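Side-chain contacts in putative drug/sodium antiporter (Escherichia coli, PDB 4Z3N), which is a membrane transporter of the MATE family that probably carries the genotoxin colibactin across the membrane by antiport: residues P38-V41 with G42-Q46; R364-A367 with V368-A372. All coordinates share one frame; numbering follows the deposited sequence.

Interaction 1 of 2, residues P38-V41 with G42-Q46; sequences PMFV and GMLTQ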
ATOM      1  N   PRO A  38       9.442 -13.131   2.368  1.00 38.64           N
ATOM      2  CA  PRO A  38      10.331 -12.351   1.493  1.00 35.78           C
ATOM      3  C   PRO A  38       9.767 -10.976   1.200  1.00 35.57           C
ATOM      4  O   PRO A  38      10.515 -10.007   1.105  1.00 37.28           O
ATOM      5  CB  PRO A  38      10.385 -13.181   0.208  1.00 34.95           C
ATOM      6  CG  PRO A  38      10.075 -14.570   0.645  1.00 32.70           C
ATOM      7  CD  PRO A  38       9.131 -14.453   1.802  1.00 34.72           C
ATOM      8  N   MET A  39       8.446 -10.919   1.044  1.00 39.07           N
ATOM      9  CA  MET A  39       7.728  -9.682   0.737  1.00 40.65           C
ATOM     10  C   MET A  39       7.803  -8.717   1.906  1.00 37.00           C
ATOM     11  O   MET A  39       7.934  -7.509   1.725  1.00 34.70           O
ATOM     12  CB  MET A  39       6.260  -9.964   0.390  1.00 32.42           C
ATOM     13  CG  MET A  39       5.507  -8.732  -0.080  1.00 37.00           C
ATOM     14  SD  MET A  39       6.277  -7.883  -1.489  1.00 39.42           S
ATOM     15  CE  MET A  39       5.908  -9.011  -2.829  1.00 36.36           C
ATOM     16  N   PHE A  40       7.714  -9.265   3.110  1.00 33.87           N
ATOM     17  CA  PHE A  40       7.854  -8.463   4.299  1.00 37.56           C
ATOM     18  C   PHE A  40       9.289  -7.926   4.451  1.00 37.22           C
ATOM     19  O   PHE A  40       9.480  -6.792   4.894  1.00 37.64           O
ATOM     20  CB  PHE A  40       7.435  -9.265   5.534  1.00 35.16           C
ATOM     21  CG  PHE A  40       7.427  -8.463   6.799  1.00 32.90           C
ATOM     22  CD1 PHE A  40       6.436  -7.521   7.036  1.00 37.29           C
ATOM     23  CD2 PHE A  40       8.419  -8.638   7.754  1.00 39.01           C
ATOM     24  CE1 PHE A  40       6.430  -6.764   8.223  1.00 37.61           C
ATOM     25  CE2 PHE A  40       8.427  -7.879   8.940  1.00 39.11           C
ATOM     26  CZ  PHE A  40       7.429  -6.950   9.172  1.00 33.03           C
ATOM     27  N   VAL A  41      10.294  -8.716   4.084  1.00 33.95           N
ATOM     28  CA  VAL A  41      11.673  -8.242   4.197  1.00 39.03           C
ATOM     29  C   VAL A  41      11.849  -7.071   3.246  1.00 38.31           C
ATOM     30  O   VAL A  41      12.453  -6.053   3.591  1.00 32.46           O
ATOM     31  CB  VAL A  41      12.724  -9.342   3.881  1.00 37.34           C
ATOM     32  CG1 VAL A  41      14.101  -8.721   3.693  1.00 31.47           C
ATOM     33  CG2 VAL A  41      12.762 -10.392   4.989  1.00 30.88           C
ATOM     34  N   GLY A  42      11.289  -7.224   2.049  1.00 42.73           N
ATOM     35  CA  GLY A  42      11.307  -6.171   1.049  1.00 39.93           C
ATOM     36  C   GLY A  42      10.696  -4.891   1.584  1.00 38.23           C
ATOM     37  O   GLY A  42      11.152  -3.790   1.271  1.00 38.45           O
ATOM     38  N   MET A  43       9.664  -5.035   2.409  1.00 40.92           N
ATOM     39  CA  MET A  43       8.966  -3.874   2.930  1.00 38.05           C
ATOM     40  C   MET A  43       9.806  -3.202   4.001  1.00 36.07           C
ATOM     41  O   MET A  43       9.791  -1.997   4.121  1.00 40.60           O
ATOM     42  CB  MET A  43       7.593  -4.262   3.466  1.00 33.12           C
ATOM     43  CG  MET A  43       6.573  -4.535   2.373  1.00 36.89           C
ATOM     44  SD  MET A  43       4.998  -5.193   2.981  1.00 46.46           S
ATOM     45  CE  MET A  43       4.447  -6.125   1.555  1.00 36.76           C
ATOM     46  N   LEU A  44      10.567  -3.975   4.757  1.00 37.51           N
ATOM     47  CA  LEU A  44      11.443  -3.371   5.742  1.00 40.44           C
ATOM     48  C   LEU A  44      12.549  -2.551   5.063  1.00 42.76           C
ATOM     49  O   LEU A  44      12.889  -1.473   5.557  1.00 45.35           O
ATOM     50  CB  LEU A  44      12.049  -4.426   6.669  1.00 36.14           C
ATOM     51  CG  LEU A  44      11.133  -5.079   7.712  1.00 43.72           C
ATOM     52  CD1 LEU A  44      11.934  -5.971   8.659  1.00 47.47           C
ATOM     53  CD2 LEU A  44      10.350  -4.043   8.492  1.00 47.56           C
ATOM     54  N   THR A  45      13.096  -3.037   3.941  1.00 37.60           N
ATOM     55  CA  THR A  45      14.126  -2.286   3.214  1.00 39.91           C
ATOM     56  C   THR A  45      13.675  -0.853   2.942  1.00 47.59           C
ATOM     57  O   THR A  45      14.466   0.088   3.050  1.00 51.87           O
ATOM     58  CB  THR A  45      14.511  -2.900   1.829  1.00 41.52           C
ATOM     59  OG1 THR A  45      13.453  -2.687   0.887  1.00 41.90           O
ATOM     60  CG2 THR A  45      14.862  -4.368   1.909  1.00 36.27           C
ATOM     61  N   GLN A  46      12.407  -0.700   2.568  1.00 47.96           N
ATOM     62  CA  GLN A  46      11.854   0.604   2.235  1.00 47.78           C
ATOM     63  C   GLN A  46      12.043   1.602   3.364  1.00 46.74           C
ATOM     64  O   GLN A  46      12.286   2.779   3.108  1.00 53.22           O
ATOM     65  CB  GLN A  46      10.373   0.486   1.881  1.00 42.04           C
ATOM     66  CG  GLN A  46      10.143   0.059   0.449  1.00 51.14           C
ATOM     67  CD  GLN A  46       8.753  -0.523   0.230  1.00 60.84           C
ATOM     68  OE1 GLN A  46       7.928  -0.573   1.155  1.00 53.48           O
ATOM     69  NE2 GLN A  46       8.491  -0.975  -0.996  1.00 58.72           N
TER

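Interaction 2 of 2, residues R364-A367 with V368-A372; sequences RVVA and VSDYA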
ATOM      1  N   ARG A 364       6.169  16.295  25.439  1.00 58.58           N
ATOM      2  CA  ARG A 364       5.997  16.777  26.806  1.00 51.59           C
ATOM      3  C   ARG A 364       4.586  17.291  27.103  1.00 51.07           C
ATOM      4  O   ARG A 364       4.229  17.452  28.266  1.00 56.62           O
ATOM      5  CB  ARG A 364       7.012  17.875  27.107  1.00 52.92           C
ATOM      6  CG  ARG A 364       8.421  17.358  27.321  1.00 56.05           C
ATOM      7  CD  ARG A 364       9.326  18.446  27.904  1.00 54.15           C
ATOM      8  NE  ARG A 364      10.723  18.023  27.939  1.00 55.62           N
ATOM      9  CZ  ARG A 364      11.558  18.128  26.911  1.00 58.29           C
ATOM     10  NH1 ARG A 364      11.135  18.647  25.763  1.00 58.95           N
ATOM     11  NH2 ARG A 364      12.815  17.716  27.033  1.00 55.51           N
ATOM     12  N   VAL A 365       3.775  17.522  26.071  1.00 49.95           N
ATOM     13  CA  VAL A 365       2.403  18.002  26.286  1.00 47.75           C
ATOM     14  C   VAL A 365       1.523  16.800  26.644  1.00 49.36           C
ATOM     15  O   VAL A 365       1.350  15.878  25.828  1.00 50.40           O
ATOM     16  CB  VAL A 365       1.851  18.725  25.034  1.00 43.88           C
ATOM     17  CG1 VAL A 365       0.506  19.350  25.322  1.00 39.82           C
ATOM     18  CG2 VAL A 365       2.834  19.772  24.550  1.00 43.19           C
ATOM     19  N   VAL A 366       0.965  16.789  27.850  1.00 42.33           N
ATOM     20  CA  VAL A 366       0.428  15.529  28.362  1.00 46.71           C
ATOM     21  C   VAL A 366      -0.955  15.239  27.799  1.00 45.98           C
ATOM     22  O   VAL A 366      -1.387  14.087  27.753  1.00 47.87           O
ATOM     23  CB  VAL A 366       0.393  15.507  29.899  1.00 41.00           C
ATOM     24  CG1 VAL A 366       1.662  16.121  30.432  1.00 43.72           C
ATOM     25  CG2 VAL A 366      -0.818  16.234  30.425  1.00 42.98           C
ATOM     26  N   ALA A 367      -1.644  16.282  27.360  1.00 47.44           N
ATOM     27  CA  ALA A 367      -2.886  16.091  26.633  1.00 43.76           C
ATOM     28  C   ALA A 367      -2.601  15.330  25.329  1.00 43.14           C
ATOM     29  O   ALA A 367      -3.411  14.501  24.902  1.00 37.90           O
ATOM     30  CB  ALA A 367      -3.555  17.423  26.346  1.00 34.28           C
ATOM     31  N   VAL A 368      -1.453  15.604  24.706  1.00 37.45           N
ATOM     32  CA  VAL A 368      -1.112  14.929  23.466  1.00 38.79           C
ATOM     33  C   VAL A 368      -0.737  13.458  23.680  1.00 43.86           C
ATOM     34  O   VAL A 368      -1.132  12.604  22.888  1.00 46.93           O
ATOM     35  CB  VAL A 368       0.028  15.643  22.723  1.00 38.28           C
ATOM     36  CG1 VAL A 368       0.607  14.737  21.611  1.00 29.16           C
ATOM     37  CG2 VAL A 368      -0.482  16.944  22.142  1.00 36.28           C
ATOM     38  N   SER A 369      -0.003  13.150  24.742  1.00 40.84           N
ATOM     39  CA  SER A 369       0.347  11.759  25.007  1.00 39.73           C
ATOM     40  C   SER A 369      -0.848  11.022  25.631  1.00 41.25           C
ATOM     41  O   SER A 369      -0.955   9.802  25.534  1.00 40.69           O
ATOM     42  CB  SER A 369       1.581  11.660  25.912  1.00 39.00           C
ATOM     43  OG  SER A 369       1.189  11.595  27.272  1.00 44.48           O
ATOM     44  N   ASP A 370      -1.761  11.760  26.249  1.00 40.48           N
ATOM     45  CA  ASP A 370      -2.987  11.139  26.752  1.00 41.99           C
ATOM     46  C   ASP A 370      -3.926  10.732  25.620  1.00 40.45           C
ATOM     47  O   ASP A 370      -4.508   9.647  25.634  1.00 38.27           O
ATOM     48  CB  ASP A 370      -3.720  12.071  27.715  1.00 38.76           C
ATOM     49  CG  ASP A 370      -3.173  11.993  29.115  1.00 44.21           C
ATOM     50  OD1 ASP A 370      -2.286  11.139  29.365  1.00 52.87           O
ATOM     51  OD2 ASP A 370      -3.635  12.773  29.971  1.00 49.23           O
ATOM     52  N   TYR A 371      -4.076  11.615  24.642  1.00 40.00           N
ATOM     53  CA  TYR A 371      -4.930  11.333  23.505  1.00 35.65           C
ATOM     54  C   TYR A 371      -4.389  10.151  22.708  1.00 39.00           C
ATOM     55  O   TYR A 371      -5.151   9.303  22.235  1.00 35.02           O
ATOM     56  CB  TYR A 371      -5.038  12.559  22.612  1.00 37.03           C
ATOM     57  CG  TYR A 371      -6.182  13.473  22.952  1.00 35.38           C
ATOM     58  CD1 TYR A 371      -7.430  12.966  23.268  1.00 35.90           C
ATOM     59  CD2 TYR A 371      -6.017  14.858  22.942  1.00 41.55           C
ATOM     60  CE1 TYR A 371      -8.488  13.814  23.574  1.00 37.49           C
ATOM     61  CE2 TYR A 371      -7.071  15.715  23.238  1.00 35.90           C
ATOM     62  CZ  TYR A 371      -8.302  15.187  23.560  1.00 36.79           C
ATOM     63  OH  TYR A 371      -9.358  16.025  23.860  1.00 37.93           O
ATOM     64  N   ALA A 372      -3.069  10.102  22.565  1.00 36.32           N
ATOM     65  CA  ALA A 372      -2.434   9.041  21.809  1.00 33.15           C
ATOM     66  C   ALA A 372      -2.622   7.696  22.509  1.00 38.74           C
ATOM     67  O   ALA A 372      -2.748   6.658  21.850  1.00 40.30           O
ATOM     68  CB  ALA A 372      -0.968   9.343  21.611  1.00 33.05           C
TER

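Interaction 1 of 2, residues P38-V41 with G42-Q46
Between Pro38 and Gln46 the backbone runs as continuous helix, with Gly42 N bonded to Pro38 O at 3.0 Å, Leu44 N to Phe40 O and Thr45 N to Val41 O, while the bond from Met43 N to Met39 O is weak (N-H...O angle 134°). Met43 N makes a second weak bond, to Phe40 O. The two methionines cross one turn apart: CE of Met43 lies 3.3 Å from CG of Met39. Met39 turns its CG anti to the backbone N (chi1 -174°) and is then bent at chi2 and chi3, whereas Met43 stays extended beyond CG and brings its methyl to the bend. Helix 28-56, probably a transmembrane helix, is kinked at Pro38, which has no N-H to give to the preceding turn, although its own carbonyl still serves the next one. The Phe40 ring meets Leu44 obliquely, CE2 lying 4.0 Å from Leu44 CD1. Ala308 of helix 286-322 touches both Phe40 and Met43. Helix 181-204 is met by Val41, at Met185, and by Met39, at Ile181. Thr45 OG1 turns back on its own helix and donates to Gly42 O at 2.6 Å.

Interaction 2 of 2, residues R364-A367 with V368-A372
Val365 and Val368 set their side chains obliquely across one another at the start of helix 366-379, with CG1 of Val365 4.1 Å from CG2 of Val368. In Val368 the CG2 methyl stands anti to the carbonyl carbon and beside the backbone N, which carries it back to the residue preceding the helix. Val368 also touches Asn287 and Ala290 of helix 286-322, so this small apolar pair lies where two helices meet. Asp370 points its CB toward the preceding turn, and its carboxylate comes close to the carbonyl of Val366, OD2 being 3.4 Å from Val366 O. Both atoms are acceptors and do not bond, and they would probably disfavour each other; the link between these residues is the backbone bond from Asp370 N to Val366 O, 2.8 Å long. The Tyr371 ring takes an oblique position beside the Ala367 carbonyl, its CD2 3.3 Å from Ala367 O, and its hydroxyl reaches out to a hydrogen bond with Asp285 OD2. Val365 holds the N-cap position, and its carbonyl takes Ser369 N at 3.2 Å and, weakly, Val368 N. This is the N-terminal first turn of helix 366-379, in which the N-cap residue opens the i to i+4 pattern with its carbonyl, while its valine side chain can give no side-chain cap.

Both interactions join neighbouring turns of a single helix, yet they illustrate different parts of one. Interaction 1 lies mid-helix and partly buried, its centre about 12 Å from the centre of the chain; its side-chain contacts across the segments are apolar, with one threonine hydroxyl bonded to the backbone. Interaction 2, with its centre about 29 Å from the centre of the chain, sits at a helix start where most touching residues reach solvent at least in part, and it adds a carboxylate and a phenol to a single valine pair. The two do not touch: the nearest atoms of interaction 1 and interaction 2 are about 21 Å apart. Helix 286-322 nevertheless meets both, through Thr304, Ala308 and Thr311 in one case and Asn287, Ala290 and Ala291 in the other.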